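Local coordinates for SusD superfamily protein (Parabacteroides distasonis, PDB 3OTN) that is a putative SusD-family outer membrane protein that probably binds carbohydrate or other nutrients at the cell surface, at residues A154-K157 / E158-E162. Sequence-based numbering, arbitrary orientation.
Sequences APVK and EIYDE
K157 reaches one helical turn forward to D161 in an i to i+4 salt bridge. K157 CB leaves the backbone beside the next peptide nitrogen; CG, anti to the backbone N (chi1 -166°), runs past the carboxylate, 3.4 Å from D161 OD2. CD and CE pass obliquely across D161 OD2, farther from it than CG (CE at 3.8 Å), and a bend at the last torsion (chi4 -61°) turns NZ back to D161 OD2 at 2.8 Å, on the syn lone pair. The other oxygen, D161 OD1, is hydrogen-bonded to Y201 OH on helix 187-202. K157 NZ also makes a weak hydrogen bond to Y201 OH. A leucine in place of D161 would probably leave the K157 ammonium without its carboxylate mate and Y201 OH without this partner. This is the first turn of helix 156-172, with P155 at the N-cap, in the helical, probably TPR-like part of the SusD fold. P155 O accepts I159 N at 3.3 Å, and V156 O takes Y160 N at 3.1 Å, nearly straight (170°). V156 CG1 meets the Y160 ring at its edge, 3.4 Å from CE2, while Y201 packs edge-to-face with that ring. The E158 carboxylate lies against the proline ring, E158 CD 3.5 Å from P155 CD, its OE1 salt-bridged to K138. A154 CB lies 4.2 Å from I159 CD1, and I159 rests on Y126 and V130 of helix 108-133.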
ATOM      1  N   ALA A 154      19.133 -12.720   4.074  1.00 21.57           N
ATOM      2  CA  ALA A 154      19.638 -12.294   5.375  1.00 21.28           C
ATOM      3  C   ALA A 154      18.431 -12.160   6.323  1.00 22.37           C
ATOM      4  O   ALA A 154      17.283 -11.950   5.858  1.00 21.80           O
ATOM      5  CB  ALA A 154      20.381 -10.958   5.232  1.00 19.96           C
ATOM      6  N   PRO A 155      18.670 -12.226   7.642  1.00 22.44           N
ATOM      7  CA  PRO A 155      17.515 -12.098   8.555  1.00 23.50           C
ATOM      8  C   PRO A 155      16.753 -10.790   8.398  1.00 23.44           C
ATOM      9  O   PRO A 155      17.371  -9.756   8.168  1.00 23.57           O
ATOM     10  CB  PRO A 155      18.151 -12.177   9.942  1.00 25.25           C
ATOM     11  CG  PRO A 155      19.390 -13.016   9.743  1.00 26.28           C
ATOM     12  CD  PRO A 155      19.896 -12.657   8.359  1.00 23.63           C
ATOM     13  N   VAL A 156      15.432 -10.837   8.539  1.00 23.69           N
ATOM     14  CA  VAL A 156      14.613  -9.639   8.539  1.00 21.62           C
ATOM     15  C   VAL A 156      15.204  -8.566   9.466  1.00 21.95           C
ATOM     16  O   VAL A 156      15.392  -7.416   9.052  1.00 17.93           O
ATOM     17  CB  VAL A 156      13.115  -9.935   8.939  1.00 24.76           C
ATOM     18  CG1 VAL A 156      12.348  -8.631   9.221  1.00 23.21           C
ATOM     19  CG2 VAL A 156      12.391 -10.712   7.846  1.00 26.16           C
ATOM     20  N   LYS A 157      15.548  -8.936  10.696  1.00 19.74           N
ATOM     21  CA  LYS A 157      16.088  -7.957  11.658  1.00 21.96           C
ATOM     22  C   LYS A 157      17.310  -7.188  11.139  1.00 22.31           C
ATOM     23  O   LYS A 157      17.407  -5.969  11.337  1.00 22.52           O
ATOM     24  CB  LYS A 157      16.396  -8.603  13.018  1.00 22.70           C
ATOM     25  CG  LYS A 157      16.621  -7.553  14.131  1.00 26.18           C
ATOM     26  CD  LYS A 157      16.720  -8.225  15.516  1.00 25.01           C
ATOM     27  CE  LYS A 157      16.720  -7.191  16.674  1.00 31.07           C
ATOM     28  NZ  LYS A 157      17.875  -6.281  16.576  1.00 30.38           N
ATOM     29  N   GLU A 158      18.198  -7.879  10.434  1.00 21.68           N
ATOM     30  CA  GLU A 158      19.347  -7.231   9.816  1.00 20.28           C
ATOM     31  C   GLU A 158      18.958  -6.226   8.718  1.00 19.71           C
ATOM     32  O   GLU A 158      19.582  -5.170   8.604  1.00 20.18           O
ATOM     33  CB  GLU A 158      20.360  -8.264   9.267  1.00 21.98           C
ATOM     34  CG  GLU A 158      21.076  -9.153  10.321  1.00 27.64           C
ATOM     35  CD  GLU A 158      22.054 -10.167   9.679  1.00 32.95           C
ATOM     36  OE1 GLU A 158      22.417  -9.976   8.498  1.00 28.29           O
ATOM     37  OE2 GLU A 158      22.467 -11.147  10.345  1.00 30.23           O
ATOM     38  N   ILE A 159      17.951  -6.547   7.911  1.00 19.52           N
ATOM     39  CA  ILE A 159      17.511  -5.650   6.851  1.00 19.65           C
ATOM     40  C   ILE A 159      16.984  -4.358   7.502  1.00 20.54           C
ATOM     41  O   ILE A 159      17.350  -3.259   7.091  1.00 18.91           O
ATOM     42  CB  ILE A 159      16.402  -6.256   5.952  1.00 18.54           C
ATOM     43  CG1 ILE A 159      16.843  -7.553   5.238  1.00 21.88           C
ATOM     44  CG2 ILE A 159      15.884  -5.220   4.969  1.00 16.70           C
ATOM     45  CD1 ILE A 159      18.185  -7.461   4.477  1.00 21.42           C
ATOM     46  N   TYR A 160      16.157  -4.496   8.530  1.00 20.09           N
ATOM     47  CA  TYR A 160      15.697  -3.334   9.276  1.00 21.19           C
ATOM     48  C   TYR A 160      16.854  -2.552   9.953  1.00 19.46           C
ATOM     49  O   TYR A 160      16.960  -1.339   9.785  1.00 20.29           O
ATOM     50  CB  TYR A 160      14.680  -3.711  10.351  1.00 18.22           C
ATOM     51  CG  TYR A 160      13.234  -3.890   9.956  1.00 23.35           C
ATOM     52  CD1 TYR A 160      12.327  -2.837  10.027  1.00 25.84           C
ATOM     53  CD2 TYR A 160      12.737  -5.141   9.633  1.00 20.61           C
ATOM     54  CE1 TYR A 160      10.949  -3.026   9.713  1.00 28.11           C
ATOM     55  CE2 TYR A 160      11.402  -5.330   9.305  1.00 18.29           C
ATOM     56  CZ  TYR A 160      10.512  -4.281   9.357  1.00 20.18           C
ATOM     57  OH  TYR A 160       9.202  -4.520   9.081  1.00 19.60           O
ATOM     58  N   ASP A 161      17.700  -3.248  10.701  1.00 20.77           N
ATOM     59  CA  ASP A 161      18.718  -2.562  11.516  1.00 19.65           C
ATOM     60  C   ASP A 161      19.871  -1.967  10.696  1.00 20.35           C
ATOM     61  O   ASP A 161      20.473  -0.985  11.118  1.00 21.37           O
ATOM     62  CB  ASP A 161      19.343  -3.515  12.545  1.00 20.03           C
ATOM     63  CG  ASP A 161      18.376  -3.966  13.622  1.00 25.22           C
ATOM     64  OD1 ASP A 161      17.293  -3.387  13.770  1.00 20.65           O
ATOM     65  OD2 ASP A 161      18.738  -4.918  14.324  1.00 21.51           O
ATOM     66  N   GLU A 162      20.218  -2.605   9.584  1.00 19.45           N
ATOM     67  CA  GLU A 162      21.354  -2.184   8.763  1.00 21.76           C
ATOM     68  C   GLU A 162      20.992  -1.354   7.555  1.00 20.10           C
ATOM     69  O   GLU A 162      21.814  -0.550   7.094  1.00 21.15           O
ATOM     70  CB  GLU A 162      22.191  -3.411   8.331  1.00 21.12           C
ATOM     71  CG  GLU A 162      22.837  -4.148   9.505  1.00 25.46           C
ATOM     72  CD  GLU A 162      23.552  -5.449   9.140  1.00 34.19           C
ATOM     73  OE1 GLU A 162      24.195  -5.510   8.065  1.00 25.43           O
ATOM     74  OE2 GLU A 162      23.488  -6.406   9.955  1.00 29.20           O
TER